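PDB 6EK4: PaxB from Photorhabdus luminescens, which probably serves as the B component of a two-component alpha-helical pore-forming toxin related to YaxAB. Local coordinates for residues Y203-D211 and I223-V231; E232-N240 and L250-R260. All coordinates share one frame; numbering follows the deposited sequence.

In the fold
Following the chain from the N terminus, the long helix 149-193 leads to the short helix 196-199, and the loop after it supplies the first side of contact 1. The chain then turns into helix 217-237, whose residues 223-231 fold back on that loop; contact 1 thereby closes an 11-residue connection. Helix 217-237 runs on without a break into contact 2, where its C-terminal end meets residues 250-260 near the start of helix 247-321, closing a 9-residue connection. The two loops neither nest nor cross; their contacts share one helix, with centres about 16 Å apart. Leu250 joins them, touching Ile204 as well as Gly230. Together they tie the tip at one end of the elongated molecule to its long helices.

Contact 1 (Y203-D211 and I223-V231)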
ATOM      1  N   TYR A 203      32.434  36.857 -46.818  1.00 86.32           N
ATOM      2  CA  TYR A 203      31.106  36.279 -47.031  1.00 85.82           C
ATOM      3  C   TYR A 203      31.158  34.870 -47.612  1.00 84.41           C
ATOM      4  O   TYR A 203      32.039  34.544 -48.409  1.00 84.05           O
ATOM      5  CB  TYR A 203      30.271  37.189 -47.932  1.00 86.68           C
ATOM      6  CG  TYR A 203      29.911  38.496 -47.267  1.00 88.34           C
ATOM      7  CD1 TYR A 203      30.697  39.631 -47.445  1.00 89.18           C
ATOM      8  CD2 TYR A 203      28.796  38.591 -46.439  1.00 89.21           C
ATOM      9  CE1 TYR A 203      30.374  40.830 -46.829  1.00 90.41           C
ATOM     10  CE2 TYR A 203      28.464  39.784 -45.818  1.00 90.52           C
ATOM     11  CZ  TYR A 203      29.255  40.901 -46.016  1.00 90.89           C
ATOM     12  OH  TYR A 203      28.930  42.088 -45.400  1.00 91.27           O
ATOM     13  N   ILE A 204      30.200  34.044 -47.193  1.00 83.27           N
ATOM     14  CA  ILE A 204      30.065  32.674 -47.679  1.00 82.76           C
ATOM     15  C   ILE A 204      29.616  32.718 -49.139  1.00 83.21           C
ATOM     16  O   ILE A 204      28.764  33.535 -49.493  1.00 83.38           O
ATOM     17  CB  ILE A 204      29.040  31.885 -46.824  1.00 82.58           C
ATOM     18  CG1 ILE A 204      29.587  31.658 -45.411  1.00 81.91           C
ATOM     19  CG2 ILE A 204      28.695  30.539 -47.452  1.00 82.87           C
ATOM     20  CD1 ILE A 204      28.521  31.361 -44.379  1.00 81.90           C
ATOM     21  N   PRO A 205      30.192  31.854 -49.998  1.00 83.50           N
ATOM     22  CA  PRO A 205      29.795  31.871 -51.407  1.00 84.81           C
ATOM     23  C   PRO A 205      28.331  31.494 -51.626  1.00 86.56           C
ATOM     24  O   PRO A 205      27.791  30.654 -50.905  1.00 85.60           O
ATOM     25  CB  PRO A 205      30.716  30.823 -52.050  1.00 84.65           C
ATOM     26  CG  PRO A 205      31.161  29.954 -50.926  1.00 83.66           C
ATOM     27  CD  PRO A 205      31.272  30.880 -49.755  1.00 83.23           C
ATOM     28  N   ASN A 206      27.707  32.125 -52.618  1.00 89.21           N
ATOM     29  CA  ASN A 206      26.337  31.795 -53.007  1.00 90.94           C
ATOM     30  C   ASN A 206      26.269  30.417 -53.657  1.00 90.51           C
ATOM     31  O   ASN A 206      27.295  29.810 -53.972  1.00 89.19           O
ATOM     32  CB  ASN A 206      25.766  32.853 -53.965  1.00 93.41           C
ATOM     33  CG  ASN A 206      25.167  34.046 -53.238  1.00 95.20           C
ATOM     34  OD1 ASN A 206      24.148  34.591 -53.662  1.00 97.56           O
ATOM     35  ND2 ASN A 206      25.794  34.455 -52.139  1.00 95.08           N
ATOM     36  N   ILE A 207      25.047  29.934 -53.856  1.00 91.43           N
ATOM     37  CA  ILE A 207      24.825  28.618 -54.445  1.00 92.49           C
ATOM     38  C   ILE A 207      25.263  28.580 -55.918  1.00 92.14           C
ATOM     39  O   ILE A 207      25.704  27.542 -56.408  1.00 92.54           O
ATOM     40  CB  ILE A 207      23.344  28.179 -54.279  1.00 94.34           C
ATOM     41  CG1 ILE A 207      23.222  26.656 -54.341  1.00 95.03           C
ATOM     42  CG2 ILE A 207      22.440  28.860 -55.305  1.00 95.87           C
ATOM     43  CD1 ILE A 207      21.840  26.138 -54.005  1.00 96.31           C
ATOM     44  N   SER A 208      25.154  29.718 -56.605  1.00 91.64           N
ATOM     45  CA  SER A 208      25.567  29.835 -58.007  1.00 91.51           C
ATOM     46  C   SER A 208      27.084  29.807 -58.171  1.00 89.43           C
ATOM     47  O   SER A 208      27.596  29.267 -59.152  1.00 90.43           O
ATOM     48  CB  SER A 208      25.028  31.133 -58.617  1.00 92.13           C
ATOM     49  OG  SER A 208      23.619  31.213 -58.494  1.00 94.31           O
ATOM     50  N   ASP A 209      27.796  30.397 -57.212  1.00 87.06           N
ATOM     51  CA  ASP A 209      29.258  30.484 -57.265  1.00 85.49           C
ATOM     52  C   ASP A 209      29.933  29.115 -57.139  1.00 85.50           C
ATOM     53  O   ASP A 209      31.003  28.895 -57.708  1.00 85.13           O
ATOM     54  CB  ASP A 209      29.778  31.417 -56.164  1.00 84.11           C
ATOM     55  CG  ASP A 209      29.241  32.837 -56.286  1.00 84.25           C
ATOM     56  OD1 ASP A 209      29.296  33.578 -55.283  1.00 83.93           O
ATOM     57  OD2 ASP A 209      28.765  33.216 -57.377  1.00 84.78           O
ATOM     58  N   LEU A 210      29.304  28.205 -56.399  1.00 86.22           N
ATOM     59  CA  LEU A 210      29.860  26.869 -56.157  1.00 86.09           C
ATOM     60  C   LEU A 210      29.879  25.982 -57.406  1.00 87.27           C
ATOM     61  O   LEU A 210      30.693  25.062 -57.498  1.00 86.88           O
ATOM     62  CB  LEU A 210      29.086  26.167 -55.035  1.00 85.96           C
ATOM     63  CG  LEU A 210      29.191  26.810 -53.648  1.00 84.83           C
ATOM     64  CD1 LEU A 210      28.102  26.290 -52.721  1.00 84.89           C
ATOM     65  CD2 LEU A 210      30.565  26.572 -53.039  1.00 84.13           C
ATOM     66  N   ASP A 211      28.984  26.253 -58.355  1.00 88.76           N
ATOM     67  CA  ASP A 211      28.928  25.492 -59.610  1.00 91.00           C
ATOM     68  C   ASP A 211      30.183  25.679 -60.461  1.00 91.17           C
ATOM     69  O   ASP A 211      30.627  24.746 -61.132  1.00 92.46           O
ATOM     70  CB  ASP A 211      27.701  25.895 -60.436  1.00 92.81           C
ATOM     71  CG  ASP A 211      26.404  25.410 -59.827  1.00 94.30           C
ATOM     72  OD1 ASP A 211      25.602  24.783 -60.550  1.00 96.36           O
ATOM     73  OD2 ASP A 211      26.188  25.650 -58.622  1.00 94.74           O
ATOM     74  N   ILE A 223      28.443  19.671 -51.466  1.00 89.56           N
ATOM     75  CA  ILE A 223      28.746  20.930 -50.774  1.00 87.39           C
ATOM     76  C   ILE A 223      27.682  21.998 -51.025  1.00 86.24           C
ATOM     77  O   ILE A 223      27.424  22.838 -50.165  1.00 85.19           O
ATOM     78  CB  ILE A 223      30.143  21.488 -51.151  1.00 87.30           C
ATOM     79  CG1 ILE A 223      30.186  21.987 -52.604  1.00 88.07           C
ATOM     80  CG2 ILE A 223      31.218  20.434 -50.916  1.00 87.86           C
ATOM     81  CD1 ILE A 223      31.522  22.570 -53.007  1.00 87.85           C
ATOM     82  N   LYS A 224      27.067  21.956 -52.203  1.00 86.50           N
ATOM     83  CA  LYS A 224      26.054  22.937 -52.586  1.00 86.27           C
ATOM     84  C   LYS A 224      24.809  22.821 -51.702  1.00 85.71           C
ATOM     85  O   LYS A 224      24.167  23.825 -51.393  1.00 84.80           O
ATOM     86  CB  LYS A 224      25.692  22.758 -54.063  1.00 87.65           C
ATOM     87  CG  LYS A 224      25.013  23.952 -54.709  1.00 87.92           C
ATOM     88  CD  LYS A 224      25.175  23.938 -56.224  1.00 88.95           C
ATOM     89  CE  LYS A 224      24.664  22.648 -56.851  1.00 90.33           C
ATOM     90  NZ  LYS A 224      24.568  22.745 -58.332  1.00 91.42           N
ATOM     91  N   GLN A 225      24.486  21.597 -51.288  1.00 86.45           N
ATOM     92  CA  GLN A 225      23.344  21.353 -50.405  1.00 86.89           C
ATOM     93  C   GLN A 225      23.697  21.703 -48.959  1.00 84.98           C
ATOM     94  O   GLN A 225      22.859  22.217 -48.216  1.00 85.16           O
ATOM     95  CB  GLN A 225      22.891  19.889 -50.493  1.00 88.60           C
ATOM     96  CG  GLN A 225      21.382  19.698 -50.506  1.00 90.21           C
ATOM     97  CD  GLN A 225      20.772  20.005 -51.864  1.00 92.72           C
ATOM     98  OE1 GLN A 225      20.708  21.163 -52.280  1.00 93.43           O
ATOM     99  NE2 GLN A 225      20.320  18.967 -52.564  1.00 94.12           N
ATOM    100  N   ALA A 226      24.937  21.417 -48.566  1.00 83.05           N
ATOM    101  CA  ALA A 226      25.414  21.714 -47.215  1.00 81.05           C
ATOM    102  C   ALA A 226      25.400  23.215 -46.931  1.00 79.65           C
ATOM    103  O   ALA A 226      24.851  23.651 -45.921  1.00 79.59           O
ATOM    104  CB  ALA A 226      26.812  21.151 -47.010  1.00 80.55           C
ATOM    105  N   ILE A 227      25.995  23.994 -47.833  1.00 78.65           N
ATOM    106  CA  ILE A 227      26.066  25.449 -47.680  1.00 77.41           C
ATOM    107  C   ILE A 227      24.661  26.047 -47.609  1.00 78.07           C
ATOM    108  O   ILE A 227      24.344  26.789 -46.680  1.00 77.39           O
ATOM    109  CB  ILE A 227      26.849  26.115 -48.840  1.00 77.18           C
ATOM    110  CG1 ILE A 227      28.315  25.654 -48.860  1.00 76.45           C
ATOM    111  CG2 ILE A 227      26.781  27.637 -48.745  1.00 76.80           C
ATOM    112  CD1 ILE A 227      29.190  26.269 -47.789  1.00 75.50           C
ATOM    113  N   LYS A 228      23.822  25.710 -48.587  1.00 79.52           N
ATOM    114  CA  LYS A 228      22.464  26.255 -48.678  1.00 80.62           C
ATOM    115  C   LYS A 228      21.647  26.007 -47.407  1.00 80.17           C
ATOM    116  O   LYS A 228      20.935  26.896 -46.943  1.00 80.00           O
ATOM    117  CB  LYS A 228      21.725  25.660 -49.882  1.00 82.56           C
ATOM    118  CG  LYS A 228      20.457  26.409 -50.273  1.00 84.29           C
ATOM    119  CD  LYS A 228      19.349  25.449 -50.684  1.00 86.68           C
ATOM    120  CE  LYS A 228      18.161  26.172 -51.301  1.00 88.36           C
ATOM    121  NZ  LYS A 228      18.381  26.488 -52.739  1.00 89.60           N
ATOM    122  N   GLN A 229      21.753  24.802 -46.852  1.00 80.09           N
ATOM    123  CA  GLN A 229      20.984  24.430 -45.661  1.00 80.21           C
ATOM    124  C   GLN A 229      21.460  25.163 -44.406  1.00 78.99           C
ATOM    125  O   GLN A 229      20.648  25.710 -43.658  1.00 79.21           O
ATOM    126  CB  GLN A 229      21.030  22.913 -45.434  1.00 80.84           C
ATOM    127  CG  GLN A 229      20.164  22.116 -46.400  1.00 82.42           C
ATOM    128  CD  GLN A 229      20.304  20.614 -46.220  1.00 83.39           C
ATOM    129  OE1 GLN A 229      20.626  20.131 -45.134  1.00 82.72           O
ATOM    130  NE2 GLN A 229      20.057  19.867 -47.290  1.00 85.02           N
ATOM    131  N   GLY A 230      22.771  25.175 -44.180  1.00 77.84           N
ATOM    132  CA  GLY A 230      23.345  25.821 -42.999  1.00 76.91           C
ATOM    133  C   GLY A 230      23.262  27.337 -43.023  1.00 76.51           C
ATOM    134  O   GLY A 230      23.099  27.968 -41.977  1.00 77.12           O
ATOM    135  N   VAL A 231      23.383  27.924 -44.211  1.00 75.96           N
ATOM    136  CA  VAL A 231      23.249  29.372 -44.372  1.00 76.13           C
ATOM    137  C   VAL A 231      21.816  29.821 -44.082  1.00 77.24           C
ATOM    138  O   VAL A 231      21.607  30.803 -43.372  1.00 77.08           O
ATOM    139  CB  VAL A 231      23.674  29.826 -45.789  1.00 76.23           C
ATOM    140  CG1 VAL A 231      23.235  31.259 -46.071  1.00 76.51           C
ATOM    141  CG2 VAL A 231      25.183  29.692 -45.954  1.00 75.87           C
TER
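Residues 203-211 run as a loop that turns into helical phi/psi from Ile207 onward, and they come nearest helix segment 223-231 at Ile207 and Lys224, whose CA atoms are 6.1 Å apart. Lys224 carries much of the contact. Its chain crosses the side chain of Ile207 at about a right angle, with Lys224 CG against Ile207 CG1, and then bends at chi3 (56°), which brings NZ to the carboxylate of Asp211. There Lys224 NZ forms a salt bridge, with weak hydrogen bonds to Asp211 OD1 (3.2 Å) and Asp211 OD2 (3.3 Å). Ile207 CD1 reaches on to the NZ end of Lys228. Deeper in, Leu210 divides its methyls, CD1 lying 3.9 Å from Ile227 CG1 and CD2 4.1 Å from Ile223 CD1. Toward Val231, Ile204 and Ile227 lie alongside with their chains running opposite ways, their CG2 methyls 3.7 Å apart; Ile204 CG2 also meets Val231 CG2 at 3.9 Å. Leu196 and Val190 extend this apolar layer, touching Ile227 from helices 196-199 and 149-193. The arrangement is that of a loop packed by aliphatic residues on a helix, with an ion pair at its margin, at one end of an elongated, mainly helical chain.

Contact 2 (E232-N240 and L250-R260); sequences EIAKKILGN and LADARAKLDER
Ala234 and Ala253 meet methyl to methyl, CB to CB 3.6 Å, where the two helices come together. Ala234 CB also touches Leu250 CD1 at 3.7 Å. One turn on, Ile237 enters as a knob among Ala253, Lys256, Leu257 and Arg260. With CG1 placed anti to the carbonyl carbon (chi1 -65°), its CD1 lies 3.5 Å from Leu257 CD1, while its other branch, CG2, faces the aliphatic chain of Lys256 and, obliquely, the Arg260 guanidinium. Leu238 flanks the alanine pair: its CG lies 4.1 Å from Ala253 CB, and its CD2 methyl is 3.6 Å from Asp252 OD2, a van der Waals contact with a polar atom. The axes of helix segments 232-237 and 250-260 approach to 9.1 Å and cross at 70°, consistent with small alanines at the nearest point. Just beyond, Gly239 leaves the helix with positive phi (74°), and Asn240 N bonds to Lys235 O at 2.7 Å. Farther out, Leu245 backs Ala234, Leu238 and Leu250, and helix 149-193 reaches Leu250 through Ile184 and Ile191. No hydrogen bond or salt bridge joins the two segments; their direct contact is chiefly apolar van der Waals packing, with the charged groups of Asp252, Lys256 and Arg260 at the margin.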
ATOM      1  N   GLU A 232      20.842  29.098 -44.629  1.00 78.99           N
ATOM      2  CA  GLU A 232      19.426  29.440 -44.457  1.00 81.23           C
ATOM      3  C   GLU A 232      19.013  29.420 -42.984  1.00 80.35           C
ATOM      4  O   GLU A 232      18.244  30.275 -42.538  1.00 81.16           O
ATOM      5  CB  GLU A 232      18.538  28.478 -45.257  1.00 83.83           C
ATOM      6  CG  GLU A 232      17.092  28.936 -45.411  1.00 86.36           C
ATOM      7  CD  GLU A 232      16.150  27.809 -45.808  1.00 88.58           C
ATOM      8  OE1 GLU A 232      16.259  26.703 -45.235  1.00 88.96           O
ATOM      9  OE2 GLU A 232      15.286  28.033 -46.683  1.00 90.22           O
ATOM     10  N   ILE A 233      19.526  28.443 -42.240  1.00 78.43           N
ATOM     11  CA  ILE A 233      19.238  28.313 -40.811  1.00 77.39           C
ATOM     12  C   ILE A 233      19.917  29.426 -40.016  1.00 76.06           C
ATOM     13  O   ILE A 233      19.282  30.071 -39.183  1.00 76.75           O
ATOM     14  CB  ILE A 233      19.681  26.935 -40.267  1.00 77.27           C
ATOM     15  CG1 ILE A 233      18.833  25.822 -40.895  1.00 78.40           C
ATOM     16  CG2 ILE A 233      19.563  26.886 -38.747  1.00 76.62           C
ATOM     17  CD1 ILE A 233      19.463  24.448 -40.815  1.00 78.14           C
ATOM     18  N   ALA A 234      21.203  29.642 -40.279  1.00 74.19           N
ATOM     19  CA  ALA A 234      21.979  30.667 -39.579  1.00 73.44           C
ATOM     20  C   ALA A 234      21.399  32.062 -39.788  1.00 73.82           C
ATOM     21  O   ALA A 234      21.312  32.849 -38.847  1.00 73.83           O
ATOM     22  CB  ALA A 234      23.432  30.630 -40.030  1.00 72.98           C
ATOM     23  N   LYS A 235      21.005  32.361 -41.024  1.00 74.99           N
ATOM     24  CA  LYS A 235      20.399  33.652 -41.356  1.00 76.29           C
ATOM     25  C   LYS A 235      19.098  33.890 -40.585  1.00 77.65           C
ATOM     26  O   LYS A 235      18.843  35.002 -40.125  1.00 78.40           O
ATOM     27  CB  LYS A 235      20.144  33.754 -42.865  1.00 76.62           C
ATOM     28  CG  LYS A 235      21.400  34.007 -43.685  1.00 76.34           C
ATOM     29  CD  LYS A 235      21.143  33.892 -45.181  1.00 77.16           C
ATOM     30  CE  LYS A 235      20.274  35.029 -45.701  1.00 78.59           C
ATOM     31  NZ  LYS A 235      20.120  34.979 -47.181  1.00 79.32           N
ATOM     32  N   LYS A 236      18.291  32.841 -40.443  1.00 78.40           N
ATOM     33  CA  LYS A 236      17.018  32.925 -39.722  1.00 79.82           C
ATOM     34  C   LYS A 236      17.221  33.170 -38.223  1.00 79.53           C
ATOM     35  O   LYS A 236      16.422  33.860 -37.589  1.00 80.04           O
ATOM     36  CB  LYS A 236      16.205  31.643 -39.939  1.00 80.56           C
ATOM     37  CG  LYS A 236      14.773  31.708 -39.428  1.00 82.29           C
ATOM     38  CD  LYS A 236      13.957  30.527 -39.932  1.00 83.39           C
ATOM     39  CE  LYS A 236      12.530  30.555 -39.406  1.00 85.24           C
ATOM     40  NZ  LYS A 236      12.446  30.278 -37.944  1.00 84.47           N
ATOM     41  N   ILE A 237      18.291  32.603 -37.669  1.00 78.91           N
ATOM     42  CA  ILE A 237      18.619  32.756 -36.248  1.00 78.55           C
ATOM     43  C   ILE A 237      19.120  34.170 -35.936  1.00 79.17           C
ATOM     44  O   ILE A 237      18.757  34.747 -34.909  1.00 78.98           O
ATOM     45  CB  ILE A 237      19.677  31.717 -35.807  1.00 77.45           C
ATOM     46  CG1 ILE A 237      19.105  30.299 -35.910  1.00 77.19           C
ATOM     47  CG2 ILE A 237      20.146  31.984 -34.380  1.00 77.64           C
ATOM     48  CD1 ILE A 237      20.162  29.228 -36.074  1.00 76.64           C
ATOM     49  N   LEU A 238      19.943  34.722 -36.824  1.00 79.66           N
ATOM     50  CA  LEU A 238      20.514  36.060 -36.636  1.00 80.73           C
ATOM     51  C   LEU A 238      19.588  37.188 -37.104  1.00 83.33           C
ATOM     52  O   LEU A 238      19.935  38.364 -36.979  1.00 83.96           O
ATOM     53  CB  LEU A 238      21.853  36.172 -37.370  1.00 79.46           C
ATOM     54  CG  LEU A 238      22.933  35.163 -36.976  1.00 77.99           C
ATOM     55  CD1 LEU A 238      24.101  35.242 -37.943  1.00 77.41           C
ATOM     56  CD2 LEU A 238      23.404  35.389 -35.547  1.00 78.16           C
ATOM     57  N   GLY A 239      18.422  36.833 -37.641  1.00 85.68           N
ATOM     58  CA  GLY A 239      17.467  37.820 -38.140  1.00 88.36           C
ATOM     59  C   GLY A 239      17.908  38.448 -39.450  1.00 90.03           C
ATOM     60  O   GLY A 239      17.664  39.634 -39.689  1.00 91.87           O
ATOM     61  N   ASN A 240      18.553  37.649 -40.299  1.00 89.97           N
ATOM     62  CA  ASN A 240      19.055  38.109 -41.591  1.00 90.91           C
ATOM     63  C   ASN A 240      18.109  37.697 -42.720  1.00 91.94           C
ATOM     64  O   ASN A 240      18.057  36.529 -43.103  1.00 91.10           O
ATOM     65  CB  ASN A 240      20.464  37.552 -41.838  1.00 89.87           C
ATOM     66  CG  ASN A 240      21.118  38.123 -43.089  1.00 90.38           C
ATOM     67  OD1 ASN A 240      20.632  39.086 -43.685  1.00 91.64           O
ATOM     68  ND2 ASN A 240      22.236  37.528 -43.488  1.00 89.35           N
ATOM     69  N   LEU A 250      28.261  32.653 -39.144  1.00 78.71           N
ATOM     70  CA  LEU A 250      27.872  31.241 -39.135  1.00 77.96           C
ATOM     71  C   LEU A 250      28.244  30.590 -37.799  1.00 78.14           C
ATOM     72  O   LEU A 250      27.449  29.848 -37.221  1.00 77.29           O
ATOM     73  CB  LEU A 250      28.541  30.493 -40.294  1.00 77.02           C
ATOM     74  CG  LEU A 250      28.066  29.067 -40.586  1.00 76.42           C
ATOM     75  CD1 LEU A 250      26.628  29.062 -41.079  1.00 76.91           C
ATOM     76  CD2 LEU A 250      28.979  28.403 -41.605  1.00 76.13           C
ATOM     77  N   ALA A 251      29.454  30.876 -37.320  1.00 79.47           N
ATOM     78  CA  ALA A 251      29.919  30.388 -36.018  1.00 80.17           C
ATOM     79  C   ALA A 251      29.156  31.048 -34.870  1.00 81.86           C
ATOM     80  O   ALA A 251      28.877  30.410 -33.853  1.00 82.01           O
ATOM     81  CB  ALA A 251      31.413  30.635 -35.866  1.00 80.15           C
ATOM     82  N   ASP A 252      28.832  32.328 -35.038  1.00 83.68           N
ATOM     83  CA  ASP A 252      28.020  33.068 -34.071  1.00 84.74           C
ATOM     84  C   ASP A 252      26.606  32.484 -33.972  1.00 83.60           C
ATOM     85  O   ASP A 252      26.028  32.429 -32.886  1.00 83.06           O
ATOM     86  CB  ASP A 252      27.958  34.550 -34.465  1.00 87.37           C
ATOM     87  CG  ASP A 252      27.181  35.398 -33.468  1.00 90.07           C
ATOM     88  OD1 ASP A 252      27.266  35.132 -32.249  1.00 91.55           O
ATOM     89  OD2 ASP A 252      26.491  36.342 -33.909  1.00 92.12           O
ATOM     90  N   ALA A 253      26.059  32.053 -35.108  1.00 83.04           N
ATOM     91  CA  ALA A 253      24.732  31.430 -35.150  1.00 82.53           C
ATOM     92  C   ALA A 253      24.710  30.083 -34.427  1.00 81.42           C
ATOM     93  O   ALA A 253      23.730  29.745 -33.762  1.00 81.42           O
ATOM     94  CB  ALA A 253      24.274  31.258 -36.591  1.00 82.48           C
ATOM     95  N   ARG A 254      25.789  29.316 -34.572  1.00 80.28           N
ATOM     96  CA  ARG A 254      25.936  28.041 -33.871  1.00 79.54           C
ATOM     97  C   ARG A 254      26.057  28.252 -32.361  1.00 79.80           C
ATOM     98  O   ARG A 254      25.504  27.480 -31.578  1.00 79.79           O
ATOM     99  CB  ARG A 254      27.161  27.277 -34.395  1.00 78.88           C
ATOM    100  CG  ARG A 254      27.477  25.996 -33.632  1.00 78.24           C
ATOM    101  CD  ARG A 254      28.701  25.291 -34.190  1.00 77.88           C
ATOM    102  NE  ARG A 254      29.285  24.366 -33.219  1.00 77.54           N
ATOM    103  CZ  ARG A 254      30.381  23.637 -33.430  1.00 77.69           C
ATOM    104  NH1 ARG A 254      31.034  23.707 -34.587  1.00 78.54           N
ATOM    105  NH2 ARG A 254      30.829  22.831 -32.475  1.00 77.63           N
ATOM    106  N   ALA A 255      26.785  29.294 -31.962  1.00 80.46           N
ATOM    107  CA  ALA A 255      27.009  29.594 -30.547  1.00 80.61           C
ATOM    108  C   ALA A 255      25.706  29.860 -29.793  1.00 81.13           C
ATOM    109  O   ALA A 255      25.586  29.507 -28.621  1.00 82.03           O
ATOM    110  CB  ALA A 255      27.952  30.779 -30.400  1.00 80.90           C
ATOM    111  N   LYS A 256      24.737  30.481 -30.467  1.00 81.40           N
ATOM    112  CA  LYS A 256      23.418  30.729 -29.877  1.00 82.07           C
ATOM    113  C   LYS A 256      22.613  29.439 -29.708  1.00 81.69           C
ATOM    114  O   LYS A 256      21.887  29.285 -28.725  1.00 82.27           O
ATOM    115  CB  LYS A 256      22.625  31.738 -30.715  1.00 83.15           C
ATOM    116  CG  LYS A 256      23.112  33.170 -30.573  1.00 84.60           C
ATOM    117  CD  LYS A 256      22.167  34.150 -31.249  1.00 86.31           C
ATOM    118  CE  LYS A 256      22.626  35.587 -31.057  1.00 87.93           C
ATOM    119  NZ  LYS A 256      21.770  36.549 -31.804  1.00 89.33           N
ATOM    120  N   LEU A 257      22.742  28.525 -30.668  1.00 81.08           N
ATOM    121  CA  LEU A 257      22.080  27.216 -30.586  1.00 80.86           C
ATOM    122  C   LEU A 257      22.669  26.353 -29.471  1.00 81.36           C
ATOM    123  O   LEU A 257      21.926  25.739 -28.707  1.00 82.53           O
ATOM    124  CB  LEU A 257      22.150  26.476 -31.930  1.00 80.07           C
ATOM    125  CG  LEU A 257      20.935  26.591 -32.861  1.00 80.20           C
ATOM    126  CD1 LEU A 257      20.312  27.981 -32.852  1.00 80.80           C
ATOM    127  CD2 LEU A 257      21.329  26.190 -34.275  1.00 80.30           C
ATOM    128  N   ASP A 258      23.998  26.312 -29.382  1.00 81.83           N
ATOM    129  CA  ASP A 258      24.678  25.598 -28.295  1.00 82.20           C
ATOM    130  C   ASP A 258      24.263  26.130 -26.922  1.00 82.87           C
ATOM    131  O   ASP A 258      24.115  25.359 -25.973  1.00 82.44           O
ATOM    132  CB  ASP A 258      26.204  25.689 -28.448  1.00 82.48           C
ATOM    133  CG  ASP A 258      26.755  24.711 -29.474  1.00 82.88           C
ATOM    134  OD1 ASP A 258      26.354  23.529 -29.452  1.00 82.78           O
ATOM    135  OD2 ASP A 258      27.608  25.119 -30.289  1.00 83.93           O
ATOM    136  N   GLU A 259      24.076  27.446 -26.828  1.00 83.76           N
ATOM    137  CA  GLU A 259      23.626  28.085 -25.590  1.00 84.58           C
ATOM    138  C   GLU A 259      22.184  27.708 -25.249  1.00 84.48           C
ATOM    139  O   GLU A 259      21.849  27.537 -24.075  1.00 85.33           O
ATOM    140  CB  GLU A 259      23.754  29.610 -25.698  1.00 85.89           C
ATOM    141  CG  GLU A 259      23.337  30.368 -24.443  1.00 87.44           C
ATOM    142  CD  GLU A 259      23.541  31.869 -24.556  1.00 89.37           C
ATOM    143  OE1 GLU A 259      22.839  32.614 -23.838  1.00 90.62           O
ATOM    144  OE2 GLU A 259      24.396  32.311 -25.355  1.00 90.18           O
ATOM    145  N   ARG A 260      21.340  27.584 -26.271  1.00 83.52           N
ATOM    146  CA  ARG A 260      19.926  27.263 -26.069  1.00 82.80           C
ATOM    147  C   ARG A 260      19.735  25.771 -25.789  1.00 80.87           C
ATOM    148  O   ARG A 260      18.901  25.397 -24.964  1.00 81.27           O
ATOM    149  CB  ARG A 260      19.085  27.698 -27.275  1.00 84.39           C
ATOM    150  CG  ARG A 260      17.738  28.298 -26.895  1.00 86.58           C
ATOM    151  CD  ARG A 260      16.924  28.731 -28.109  1.00 88.41           C
ATOM    152  NE  ARG A 260      17.637  29.677 -28.972  1.00 89.46           N
ATOM    153  CZ  ARG A 260      17.139  30.201 -30.091  1.00 90.75           C
ATOM    154  NH1 ARG A 260      15.911  29.892 -30.501  1.00 91.62           N
ATOM    155  NH2 ARG A 260      17.873  31.047 -30.808  1.00 90.83           N
TER